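Local coordinates for Ufm1-specific protease (Caenorhabditis elegans, PDB 5EJJ), which acts as a thiol protease that cleaves the ubiquitin-like modifier ufm-1 at its C-terminal end and is required to localise certain odorant receptors to olfactory cilia, at residues 306-309 against 314-317; 321-326 against 332-337; 265-270 against 290-295; 137-142 against 146-151; 405-408 against 412-415. One frame throughout, in Å; residues are numbered along the deposited sequence.

Contact 1: 306-309 against 314-317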
# COMPACT_ATOMS: atom_id res chain seq x y z
N LEU A 306 9.51 -5.87 -10.90
CA LEU A 306 10.60 -4.96 -10.53
C LEU A 306 11.98 -5.44 -10.99
O LEU A 306 12.36 -6.59 -10.76
CB LEU A 306 10.62 -4.75 -9.03
CG LEU A 306 9.40 -4.05 -8.47
CD1 LEU A 306 9.51 -4.02 -6.98
CD2 LEU A 306 9.32 -2.65 -9.04
N PRO A 307 12.73 -4.56 -11.67
CA PRO A 307 14.08 -4.91 -12.15
C PRO A 307 15.11 -4.92 -11.02
O PRO A 307 15.81 -3.94 -10.81
CB PRO A 307 14.39 -3.80 -13.17
CG PRO A 307 13.51 -2.66 -12.78
CD PRO A 307 12.27 -3.26 -12.17
N THR A 308 15.20 -6.03 -10.29
CA THR A 308 16.02 -6.07 -9.08
C THR A 308 17.48 -6.52 -9.28
O THR A 308 18.24 -6.61 -8.30
CB THR A 308 15.37 -6.95 -8.01
OG1 THR A 308 14.77 -8.10 -8.62
CG2 THR A 308 14.34 -6.15 -7.23
N LYS A 309 17.87 -6.81 -10.52
CA LYS A 309 19.26 -7.11 -10.80
C LYS A 309 19.98 -5.92 -11.41
O LYS A 309 21.15 -6.01 -11.73
CB LYS A 309 19.40 -8.34 -11.69
CG LYS A 309 19.14 -9.67 -10.96
CD LYS A 309 20.09 -9.89 -9.79
CE LYS A 309 19.80 -11.20 -9.06
NZ LYS A 309 20.78 -11.48 -7.96
N GLU A 314 20.30 2.44 -10.46
CA GLU A 314 19.43 2.31 -11.61
C GLU A 314 18.02 1.98 -11.15
O GLU A 314 17.04 2.36 -11.78
CB GLU A 314 19.98 1.26 -12.57
CG GLU A 314 21.15 1.75 -13.40
CD GLU A 314 21.84 0.63 -14.16
OE1 GLU A 314 21.71 -0.55 -13.74
OE2 GLU A 314 22.50 0.94 -15.19
N GLN A 315 17.93 1.28 -10.02
CA GLN A 315 16.65 1.00 -9.40
C GLN A 315 15.98 2.26 -8.86
O GLN A 315 14.80 2.51 -9.13
CB GLN A 315 16.80 -0.04 -8.30
CG GLN A 315 17.25 -1.38 -8.84
CD GLN A 315 17.01 -2.51 -7.86
OE1 GLN A 315 16.05 -2.48 -7.08
NE2 GLN A 315 17.89 -3.50 -7.87
N ARG A 316 16.72 3.06 -8.10
CA ARG A 316 16.20 4.32 -7.59
C ARG A 316 15.62 5.18 -8.71
O ARG A 316 14.59 5.81 -8.53
CB ARG A 316 17.29 5.11 -6.86
CG ARG A 316 16.78 5.92 -5.65
CD ARG A 316 17.88 6.78 -5.03
NE ARG A 316 17.94 8.11 -5.62
CZ ARG A 316 17.49 9.20 -5.00
NH1 ARG A 316 16.98 9.10 -3.78
NH2 ARG A 316 17.56 10.39 -5.61
N ASN A 317 16.30 5.21 -9.85
CA ASN A 317 15.85 6.05 -10.96
C ASN A 317 14.53 5.57 -11.55
O ASN A 317 13.75 6.36 -12.10
CB ASN A 317 16.91 6.09 -12.06
CG ASN A 317 18.04 7.04 -11.76
OD1 ASN A 317 18.18 7.53 -10.63
ND2 ASN A 317 18.85 7.33 -12.78
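P307 and Q315 are where the two backbones come nearest, their CA atoms 7.0 Å apart, which is too far for main chain to pack on main chain. P307 sits at the centre of an inverse gamma turn (phi -75°, psi 84°), a sharp change of direction just after strand 302-306, and the following T308 and K309 run on through loop. Residues 314-317 are a turn of helix 312-325, close to its start, so the contact spans the short link by which the chain leaves a strand and enters a helix.

One side chain bridges the gap. Q315 carries its CG beside its own backbone N (chi1 -64°) and is extended beyond it, which carries the amide across to the backbone of P307 and T308. P307 O approaches this shaft, lying 3.5 Å from Q315 CD and at the same distance from Q315 CG. At the far end Q315 NE2 comes to 3.2 Å from T308 O, while a weak hydrogen bond from the same nitrogen to W310 O ties the amide to the chain just beyond. The other branch of the amide, OE1, faces the methyl of T308, with Q315 OE1 and T308 CG2 4.1 Å apart. T308 OG1 is engaged elsewhere, in a hydrogen bond with T289 OG1.

Around this, L306 packs its side chain on A291 and Y293 of strand 289-293, the hairpin partner of strand 302-306, and both L306 and P307 touch Y318 one turn further along helix 312-325.

Contact 2: 321-326 against 332-337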
# COMPACT_ATOMS: atom_id res chain seq x y z
N ARG A 321 11.00 7.27 -11.73
CA ARG A 321 10.26 7.28 -12.98
C ARG A 321 8.84 6.80 -12.70
O ARG A 321 7.87 7.43 -13.13
CB ARG A 321 10.94 6.37 -13.99
CG ARG A 321 10.11 6.00 -15.19
CD ARG A 321 10.30 6.96 -16.35
NE ARG A 321 9.82 6.36 -17.60
CZ ARG A 321 9.13 7.02 -18.53
NH1 ARG A 321 8.83 8.31 -18.35
NH2 ARG A 321 8.72 6.39 -19.64
N LEU A 322 8.75 5.71 -11.96
CA LEU A 322 7.46 5.13 -11.64
C LEU A 322 6.58 6.08 -10.84
O LEU A 322 5.38 6.16 -11.12
CB LEU A 322 7.63 3.79 -10.91
CG LEU A 322 7.99 2.57 -11.76
CD1 LEU A 322 7.49 1.36 -11.07
CD2 LEU A 322 7.37 2.63 -13.12
N HIS A 323 7.15 6.82 -9.89
CA HIS A 323 6.42 7.86 -9.15
C HIS A 323 5.75 8.87 -10.10
O HIS A 323 4.59 9.26 -9.92
CB HIS A 323 7.34 8.60 -8.18
CG HIS A 323 7.50 7.93 -6.85
ND1 HIS A 323 8.10 6.70 -6.70
CD2 HIS A 323 7.15 8.33 -5.61
CE1 HIS A 323 8.10 6.36 -5.42
NE2 HIS A 323 7.53 7.34 -4.74
N LYS A 324 6.49 9.29 -11.12
CA LYS A 324 5.93 10.23 -12.09
C LYS A 324 4.83 9.59 -12.93
O LYS A 324 3.84 10.25 -13.28
CB LYS A 324 7.05 10.79 -12.99
CG LYS A 324 7.88 11.86 -12.32
CD LYS A 324 9.11 12.22 -13.13
CE LYS A 324 10.21 12.77 -12.21
NZ LYS A 324 11.49 13.02 -12.94
N LEU A 325 5.01 8.33 -13.28
CA LEU A 325 4.08 7.67 -14.18
C LEU A 325 2.76 7.41 -13.48
O LEU A 325 1.69 7.60 -14.08
CB LEU A 325 4.67 6.37 -14.69
CG LEU A 325 5.75 6.52 -15.75
CD1 LEU A 325 6.32 5.14 -16.09
CD2 LEU A 325 5.17 7.18 -16.99
N PHE A 326 2.84 7.00 -12.22
CA PHE A 326 1.66 6.68 -11.43
C PHE A 326 1.20 7.82 -10.51
O PHE A 326 0.41 7.60 -9.60
CB PHE A 326 1.88 5.40 -10.65
CG PHE A 326 1.99 4.21 -11.53
CD1 PHE A 326 3.17 3.51 -11.63
CD2 PHE A 326 0.91 3.83 -12.31
CE1 PHE A 326 3.26 2.44 -12.48
CE2 PHE A 326 0.99 2.77 -13.15
CZ PHE A 326 2.16 2.07 -13.24
N LYS A 332 8.30 11.10 -0.21
CA LYS A 332 8.54 9.86 0.55
C LYS A 332 8.53 8.60 -0.32
O LYS A 332 8.07 8.63 -1.46
CB LYS A 332 7.52 9.72 1.70
CG LYS A 332 6.06 9.74 1.27
CD LYS A 332 5.10 9.74 2.47
CE LYS A 332 3.66 9.50 2.00
NZ LYS A 332 2.69 9.29 3.11
N PRO A 333 9.05 7.47 0.21
CA PRO A 333 9.02 6.24 -0.58
C PRO A 333 7.63 5.61 -0.67
O PRO A 333 6.83 5.66 0.27
CB PRO A 333 9.99 5.31 0.17
CG PRO A 333 9.97 5.77 1.55
CD PRO A 333 9.77 7.27 1.49
N VAL A 334 7.36 5.00 -1.82
CA VAL A 334 6.12 4.28 -2.06
C VAL A 334 6.38 2.86 -2.59
O VAL A 334 5.64 1.95 -2.25
CB VAL A 334 5.20 5.05 -3.03
CG1 VAL A 334 3.89 4.33 -3.21
CG2 VAL A 334 4.95 6.45 -2.51
N LEU A 335 7.44 2.67 -3.37
CA LEU A 335 7.62 1.42 -4.13
C LEU A 335 8.86 0.63 -3.74
O LEU A 335 9.45 -0.05 -4.58
CB LEU A 335 7.70 1.72 -5.62
CG LEU A 335 6.51 2.47 -6.22
CD1 LEU A 335 6.81 2.84 -7.64
CD2 LEU A 335 5.26 1.60 -6.14
N ARG A 336 9.28 0.72 -2.49
CA ARG A 336 10.42 -0.07 -2.06
C ARG A 336 9.96 -1.49 -1.82
O ARG A 336 8.85 -1.72 -1.35
CB ARG A 336 11.02 0.49 -0.79
CG ARG A 336 11.35 1.95 -0.89
CD ARG A 336 12.47 2.18 -1.87
NE ARG A 336 13.67 1.47 -1.44
CZ ARG A 336 14.58 1.98 -0.60
NH1 ARG A 336 14.42 3.22 -0.11
NH2 ARG A 336 15.64 1.25 -0.27
N LEU A 337 10.84 -2.44 -2.14
CA LEU A 337 10.58 -3.86 -1.94
C LEU A 337 9.99 -4.12 -0.56
O LEU A 337 9.11 -4.97 -0.38
CB LEU A 337 11.89 -4.62 -2.10
CG LEU A 337 11.88 -5.96 -2.82
CD1 LEU A 337 10.60 -6.15 -3.63
CD2 LEU A 337 13.11 -6.04 -3.71
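H323 and L322 reach the 332-337 loop from neighbouring positions on a helix, each with CG set beside its own backbone N (chi1 -85° for H323, -77° for L322). In H323 chi1 sends the ring toward the loop, and chi2 (65°) turns it so that NE2 and CE1 face the loop while ND1 faces R319 O. This is a helix followed by a returning loop: helix 312-325 ends, F326 is the first residue to leave helical phi/psi, and the chain comes back so that V334 and L335 lie against the helix it has just left.

The imidazole meets the loop through its NE2 and CE1 end. V334 CG2 lies 3.5 Å from H323 NE2 and approaches the ring obliquely, as does K332 O at 3.6 Å from the same nitrogen. The other ring nitrogen is held by the helix, since H323 ND1 is hydrogen-bonded to R319 O one turn earlier. That bond limits the rotation of the ring and so fixes which end is presented to the loop.

L322 and L335 supply the apolar half. Their side chains cross at about a right angle, and L335 CD1 also comes within 3.8 Å of L322 CD1. The apolar packing continues into the neighbouring elements: L322 touches L304 of strand 302-306 and F64 of helix 59-68, while L335 rests on L302 and Y293. The contact is therefore buried between the helix, the loop and the two-stranded hairpin. L335 CD1 serves both parts of it, being 3.5 Å from L322 CB and 4.2 Å from H323 ND1.

Contact 3: 265-270 against 290-295; sequences NRRANN and SATYLP
R267 points its guanidinium end-on at A291 O, spanning the space between helix 253-280 and the beta hairpin made by strands 289-293 and 302-306. The short helix and strand segments have axes 11.3 Å apart at closest, a distance that the long side chain bridges after a bend at chi2 (-89°). R267 NH1 and NH2 both donate to the single oxygen A291 O, each at 3.2 Å. That oxygen lies close to the guanidinium plane, but both donors stand above the plane of its carbonyl, on the same face.

T292 crosses R267 at about a right angle and offers OG1 to NH2 in a weak hydrogen bond; the hydroxyl is also bonded to E242. S290 OG approaches NH1 obliquely, and Q305 OE1 is hydrogen-bonded to both S290 OG and R267 NH1. The buried guanidinium thus donates to A291 O and Q305 OE1, and weakly to T292 OG1.

A leucine in place of R267 would probably leave A291 O without both of its side-chain donors and Q305 with one donor fewer, and would open a gap between helix and hairpin. R267 NH2 lies 3.1 Å from T292 OG1, and R267 NH1 lies 3.3 Å from S290 OG.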
# COMPACT_ATOMS: atom_id res chain seq x y z
N ASN A 265 -2.06 -12.13 -17.84
CA ASN A 265 -1.52 -11.54 -19.05
C ASN A 265 -0.86 -10.19 -18.81
O ASN A 265 0.15 -9.87 -19.44
CB ASN A 265 -2.56 -11.47 -20.17
CG ASN A 265 -3.07 -12.85 -20.60
OD1 ASN A 265 -2.50 -13.89 -20.27
ND2 ASN A 265 -4.16 -12.85 -21.35
N ARG A 266 -1.39 -9.39 -17.88
CA ARG A 266 -0.83 -8.07 -17.61
C ARG A 266 0.53 -8.18 -16.95
O ARG A 266 1.45 -7.41 -17.24
CB ARG A 266 -1.77 -7.26 -16.74
CG ARG A 266 -3.07 -6.90 -17.43
CD ARG A 266 -3.83 -5.86 -16.69
NE ARG A 266 -5.02 -5.47 -17.43
CZ ARG A 266 -5.99 -4.71 -16.93
NH1 ARG A 266 -5.92 -4.24 -15.69
NH2 ARG A 266 -7.03 -4.40 -17.66
N ARG A 267 0.67 -9.13 -16.04
CA ARG A 267 1.95 -9.36 -15.40
C ARG A 267 3.01 -9.78 -16.41
O ARG A 267 4.18 -9.42 -16.27
CB ARG A 267 1.82 -10.44 -14.35
CG ARG A 267 1.15 -10.02 -13.09
CD ARG A 267 2.17 -9.48 -12.13
NE ARG A 267 1.52 -9.04 -10.90
CZ ARG A 267 2.14 -8.40 -9.92
NH1 ARG A 267 3.44 -8.11 -10.00
NH2 ARG A 267 1.45 -8.05 -8.84
N ALA A 268 2.63 -10.59 -17.40
CA ALA A 268 3.59 -11.01 -18.43
C ALA A 268 4.00 -9.80 -19.27
O ALA A 268 5.18 -9.55 -19.45
CB ALA A 268 3.03 -12.10 -19.29
N ASN A 269 3.02 -9.05 -19.77
CA ASN A 269 3.30 -7.83 -20.50
C ASN A 269 4.17 -6.86 -19.71
O ASN A 269 5.04 -6.20 -20.27
CB ASN A 269 2.00 -7.15 -20.90
CG ASN A 269 1.14 -8.02 -21.82
OD1 ASN A 269 1.64 -8.91 -22.52
ND2 ASN A 269 -0.17 -7.77 -21.82
N ASN A 270 3.93 -6.77 -18.41
CA ASN A 270 4.72 -5.91 -17.56
C ASN A 270 6.16 -6.36 -17.49
O ASN A 270 7.06 -5.54 -17.53
CB ASN A 270 4.14 -5.86 -16.15
CG ASN A 270 4.47 -4.56 -15.42
OD1 ASN A 270 5.47 -4.46 -14.70
ND2 ASN A 270 3.64 -3.54 -15.62
N SER A 290 8.40 -9.94 -8.48
CA SER A 290 7.01 -9.52 -8.45
C SER A 290 6.59 -8.82 -7.17
O SER A 290 6.74 -9.36 -6.07
CB SER A 290 6.10 -10.70 -8.72
OG SER A 290 5.63 -10.64 -10.05
N ALA A 291 6.02 -7.62 -7.31
CA ALA A 291 5.52 -6.87 -6.17
C ALA A 291 4.09 -6.39 -6.38
O ALA A 291 3.65 -6.17 -7.51
CB ALA A 291 6.43 -5.67 -5.87
N THR A 292 3.38 -6.23 -5.28
CA THR A 292 2.06 -5.60 -5.26
C THR A 292 2.07 -4.51 -4.18
O THR A 292 2.63 -4.69 -3.10
CB THR A 292 0.95 -6.62 -4.93
OG1 THR A 292 1.10 -7.76 -5.78
CG2 THR A 292 -0.39 -6.03 -5.17
N TYR A 293 1.48 -3.36 -4.50
CA TYR A 293 1.44 -2.24 -3.60
C TYR A 293 0.04 -1.70 -3.51
O TYR A 293 -0.80 -1.96 -4.37
CB TYR A 293 2.32 -1.11 -4.11
CG TYR A 293 3.74 -1.49 -4.32
CD1 TYR A 293 4.18 -1.98 -5.54
CD2 TYR A 293 4.65 -1.36 -3.30
CE1 TYR A 293 5.50 -2.33 -5.73
CE2 TYR A 293 5.97 -1.70 -3.48
CZ TYR A 293 6.39 -2.19 -4.69
OH TYR A 293 7.70 -2.54 -4.83
N LEU A 294 -0.20 -0.92 -2.46
CA LEU A 294 -1.39 -0.09 -2.35
C LEU A 294 -0.88 1.29 -2.06
O LEU A 294 -0.71 1.65 -0.90
CB LEU A 294 -2.27 -0.55 -1.20
CG LEU A 294 -3.50 0.30 -0.94
CD1 LEU A 294 -4.27 0.44 -2.22
CD2 LEU A 294 -4.38 -0.36 0.10
N PRO A 295 -0.59 2.07 -3.10
CA PRO A 295 -0.06 3.42 -2.89
C PRO A 295 -0.98 4.24 -2.02
O PRO A 295 -2.16 3.90 -1.91
CB PRO A 295 -0.02 3.99 -4.30
CG PRO A 295 0.26 2.80 -5.15
CD PRO A 295 -0.58 1.71 -4.52

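Contact 4: 137-142 against 146-151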
# COMPACT_ATOMS: atom_id res chain seq x y z
N TRP A 137 11.26 -18.24 -20.89
CA TRP A 137 11.34 -17.47 -22.13
C TRP A 137 12.71 -17.61 -22.74
O TRP A 137 13.71 -17.45 -22.05
CB TRP A 137 11.14 -15.99 -21.85
CG TRP A 137 9.75 -15.60 -21.80
CD1 TRP A 137 8.69 -16.43 -21.95
CD2 TRP A 137 9.24 -14.29 -21.59
NE1 TRP A 137 7.52 -15.71 -21.85
CE2 TRP A 137 7.82 -14.39 -21.63
CE3 TRP A 137 9.82 -13.04 -21.37
CZ2 TRP A 137 6.97 -13.27 -21.48
CZ3 TRP A 137 8.97 -11.93 -21.22
CH2 TRP A 137 7.56 -12.06 -21.28
N SER A 138 12.74 -17.89 -24.04
CA SER A 138 14.01 -18.03 -24.74
C SER A 138 14.25 -16.87 -25.69
O SER A 138 13.42 -16.56 -26.55
CB SER A 138 14.06 -19.36 -25.47
OG SER A 138 14.61 -20.34 -24.63
N LEU A 139 15.40 -16.22 -25.52
CA LEU A 139 15.79 -15.08 -26.36
C LEU A 139 17.04 -15.34 -27.22
O LEU A 139 18.17 -15.42 -26.72
CB LEU A 139 16.01 -13.86 -25.47
CG LEU A 139 14.84 -13.51 -24.55
CD1 LEU A 139 15.01 -12.10 -24.00
CD2 LEU A 139 13.51 -13.64 -25.27
N ARG A 140 16.82 -15.49 -28.53
CA ARG A 140 17.88 -15.65 -29.54
C ARG A 140 18.92 -14.54 -29.44
O ARG A 140 18.56 -13.36 -29.38
CB ARG A 140 17.29 -15.59 -30.95
CG ARG A 140 16.65 -16.85 -31.41
CD ARG A 140 15.30 -16.55 -31.94
NE ARG A 140 15.29 -16.37 -33.38
CZ ARG A 140 14.42 -15.60 -34.02
NH1 ARG A 140 13.51 -14.92 -33.32
NH2 ARG A 140 14.45 -15.50 -35.35
N ALA A 141 20.20 -14.92 -29.47
CA ALA A 141 21.29 -13.95 -29.38
C ALA A 141 21.17 -12.80 -30.40
O ALA A 141 21.08 -13.03 -31.61
CB ALA A 141 22.63 -14.64 -29.51
N GLY A 142 21.15 -11.57 -29.87
CA GLY A 142 21.00 -10.37 -30.68
C GLY A 142 19.56 -10.11 -31.07
O GLY A 142 19.22 -9.08 -31.65
N GLU A 146 12.97 -8.78 -29.87
CA GLU A 146 11.75 -9.14 -30.57
C GLU A 146 11.17 -10.49 -30.15
O GLU A 146 9.99 -10.79 -30.40
CB GLU A 146 11.93 -9.04 -32.08
CG GLU A 146 11.41 -7.70 -32.63
CD GLU A 146 10.10 -7.24 -31.96
OE1 GLU A 146 10.12 -6.17 -31.29
OE2 GLU A 146 9.05 -7.93 -32.12
N ASP A 147 12.01 -11.29 -29.50
CA ASP A 147 11.57 -12.56 -28.97
C ASP A 147 10.77 -12.36 -27.70
O ASP A 147 9.65 -12.88 -27.59
CB ASP A 147 12.75 -13.49 -28.70
CG ASP A 147 13.32 -14.07 -29.97
OD1 ASP A 147 12.56 -14.20 -30.96
OD2 ASP A 147 14.52 -14.40 -29.96
N VAL A 148 11.34 -11.59 -26.76
CA VAL A 148 10.62 -11.26 -25.52
C VAL A 148 9.23 -10.69 -25.80
O VAL A 148 8.26 -11.07 -25.14
CB VAL A 148 11.43 -10.31 -24.60
CG1 VAL A 148 10.64 -9.09 -24.24
CG2 VAL A 148 11.81 -11.02 -23.33
N LYS A 149 9.12 -9.82 -26.79
CA LYS A 149 7.83 -9.37 -27.25
C LYS A 149 7.00 -10.59 -27.71
O LYS A 149 5.87 -10.78 -27.28
CB LYS A 149 8.01 -8.32 -28.35
CG LYS A 149 6.73 -7.67 -28.87
CD LYS A 149 7.05 -6.43 -29.71
CE LYS A 149 5.87 -5.94 -30.57
NZ LYS A 149 5.63 -6.74 -31.81
N SER A 150 7.57 -11.43 -28.56
CA SER A 150 6.81 -12.55 -29.14
C SER A 150 6.43 -13.65 -28.14
O SER A 150 5.41 -14.33 -28.32
CB SER A 150 7.58 -13.18 -30.31
OG SER A 150 7.04 -14.47 -30.62
N ALA A 151 7.26 -13.84 -27.11
CA ALA A 151 7.02 -14.88 -26.12
C ALA A 151 5.74 -14.52 -25.40
O ALA A 151 4.84 -15.34 -25.22
CB ALA A 151 8.17 -14.96 -25.16
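D147 and R140 form the polar end of the contact through both carboxylate oxygens. R140 NH1 donates to the syn lone pair of D147 OD1 at 2.6 Å, a salt bridge in which OD1 lies in the guanidinium plane, while the guanidinium and carboxylate planes are turned 32° apart. Bends at chi2 and chi3 of the arginine bring R140 NH1 round to D147 OD1. The second oxygen turns to the main chain: R140 N donates to D147 OD2 at 2.9 Å, from the anti side. A leucine in place of D147 would probably leave the R140 guanidinium without its carboxylate, close to the like charge of R143, and the R140 N-H without its acceptor.

These bonds close a tight strand-turn-helix unit. Strand 127-139, which lies between strands 199-205 and 235-247 in a mixed sheet, gives way to helix 144-156; the segments 137-139 and 146-151 run at 155° to each other, close to antiparallel.

The remaining interactions are apolar. A151 CB sits over the face of the W137 five-membered ring in a CH-pi contact, 3.4 Å from its centroid and 9° off the normal. V148 CG2 meets the six-membered side of the indole, 3.4 Å from W137 CE3, and it also touches L139 CD1. The other branch of L139 takes the aspartate: L139 CD2 lies 3.5 Å from D147 CB. W137 and V148 both reach on to M272 of helix 253-280.

Contact 5: 405-408 against 412-415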
# COMPACT_ATOMS: atom_id res chain seq x y z
N TRP A 405 9.95 0.54 15.07
CA TRP A 405 10.88 0.02 14.08
C TRP A 405 10.10 -0.48 12.89
O TRP A 405 10.39 -0.10 11.74
CB TRP A 405 11.76 -1.11 14.64
CG TRP A 405 12.88 -1.50 13.71
CD1 TRP A 405 12.77 -2.22 12.56
CD2 TRP A 405 14.27 -1.18 13.85
NE1 TRP A 405 14.00 -2.37 11.98
CE2 TRP A 405 14.94 -1.75 12.75
CE3 TRP A 405 15.02 -0.49 14.80
CZ2 TRP A 405 16.32 -1.64 12.57
CZ3 TRP A 405 16.39 -0.39 14.63
CH2 TRP A 405 17.03 -0.96 13.52
N SER A 406 9.10 -1.31 13.16
CA SER A 406 8.30 -1.90 12.10
C SER A 406 7.73 -0.82 11.19
O SER A 406 7.63 -1.01 9.98
CB SER A 406 7.20 -2.77 12.69
OG SER A 406 6.09 -1.98 13.10
N TRP A 407 7.38 0.33 11.76
CA TRP A 407 6.87 1.42 10.93
C TRP A 407 7.92 1.84 9.92
O TRP A 407 7.59 2.17 8.80
CB TRP A 407 6.44 2.61 11.78
CG TRP A 407 5.87 3.76 11.01
CD1 TRP A 407 4.56 4.11 10.93
CD2 TRP A 407 6.59 4.74 10.25
NE1 TRP A 407 4.42 5.23 10.15
CE2 TRP A 407 5.65 5.64 9.72
CE3 TRP A 407 7.94 4.95 9.96
CZ2 TRP A 407 6.01 6.72 8.92
CZ3 TRP A 407 8.29 6.03 9.15
CH2 TRP A 407 7.34 6.90 8.65
N PHE A 408 9.19 1.81 10.31
CA PHE A 408 10.25 2.23 9.39
C PHE A 408 10.53 1.25 8.23
O PHE A 408 11.00 1.67 7.16
CB PHE A 408 11.52 2.63 10.15
CG PHE A 408 11.49 4.05 10.68
CD1 PHE A 408 11.05 4.31 11.97
CD2 PHE A 408 11.88 5.11 9.87
CE1 PHE A 408 11.00 5.62 12.44
CE2 PHE A 408 11.83 6.43 10.33
CZ PHE A 408 11.39 6.68 11.61
N GLY A 412 9.29 1.99 3.99
CA GLY A 412 10.33 2.02 2.96
C GLY A 412 11.59 2.75 3.35
O GLY A 412 12.30 3.30 2.49
N TYR A 413 11.88 2.76 4.65
CA TYR A 413 12.98 3.57 5.16
C TYR A 413 14.20 2.71 5.50
O TYR A 413 15.33 3.19 5.42
CB TYR A 413 12.51 4.44 6.32
CG TYR A 413 11.71 5.65 5.87
CD1 TYR A 413 10.36 5.79 6.22
CD2 TYR A 413 12.29 6.65 5.10
CE1 TYR A 413 9.62 6.90 5.82
CE2 TYR A 413 11.56 7.76 4.69
CZ TYR A 413 10.23 7.88 5.05
OH TYR A 413 9.49 8.98 4.65
N THR A 414 13.95 1.45 5.86
CA THR A 414 15.00 0.45 5.94
C THR A 414 14.47 -0.92 5.58
O THR A 414 13.27 -1.14 5.56
CB THR A 414 15.58 0.30 7.35
OG1 THR A 414 14.51 0.19 8.29
CG2 THR A 414 16.50 1.48 7.69
N ASP A 415 15.39 -1.85 5.34
CA ASP A 415 15.06 -3.23 5.04
C ASP A 415 15.56 -4.13 6.17
O ASP A 415 15.25 -5.33 6.21
CB ASP A 415 15.70 -3.64 3.71
CG ASP A 415 16.94 -2.81 3.38
OD1 ASP A 415 17.51 -2.18 4.32
OD2 ASP A 415 17.33 -2.78 2.19
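F408 and Y413 hold the close part of this contact, through backbone and rings together. Y413 N donates to F408 O at 2.9 Å, lying almost on the extension of the carbonyl bond (C=O...N 175°). T414 N reaches F408 O as well, at 3.2 Å from above the carbonyl plane, so two successive amides grip one acceptor. Alongside, Y413 CB meets the rim of the F408 ring in its plane, 3.7 Å from F408 CD2.

Three rings gather here. W407 CE3 stands over the centre of the F408 ring, covering one face. The six-membered ring of W407 and the ring of Y413 lie side by side, rim to rim and only 12° from parallel, with W407 CZ3 3.6 Å from Y413 CD1. W407 sends its indole this way by placing CG opposite its backbone N (chi1 -179°), and Y413 with CG beside its own N comes up next to it.

The backbone pattern is a Schellman motif ending helix 396-409: the bond from Y413 N to F408 O is joined by one from G412 N to the carbonyl following F408, and G412 is the C-prime residue with positive phi. The first residue of this helix, C396, is the inferred active-site cysteine, so the motif closes its far end.

Beyond Y413 the contact loosens. T414 turns its side chain to the helix, yet T414 OG1 stays 4.0 Å from F408 O, and the exposed D415 points away. W405 is likewise occupied elsewhere, its NE1 bonded to K416 O.

How the contacts relate
Contacts 1, 2 and 3 meet around Y293: Y293 OH makes a probable hydrogen bond with L335 O at 3.0 Å, and L306 CD1 packs against the same residue. Contacts 1 and 2 share helix 312-325, with their centres 11 Å apart. Contact 4 is more peripheral, its centre 21 Å from that of contact 3, although W137 CH2 comes to 3.9 Å from A268 O. Contact 5 belongs to the peptidase C78 region, yet it touches contact 2, which lies in the preceding UfSP2 N-terminal region, with Y413 OH 3.6 Å from K332 CB. All five lie away from the probable active-site residues C396, D520 and H522.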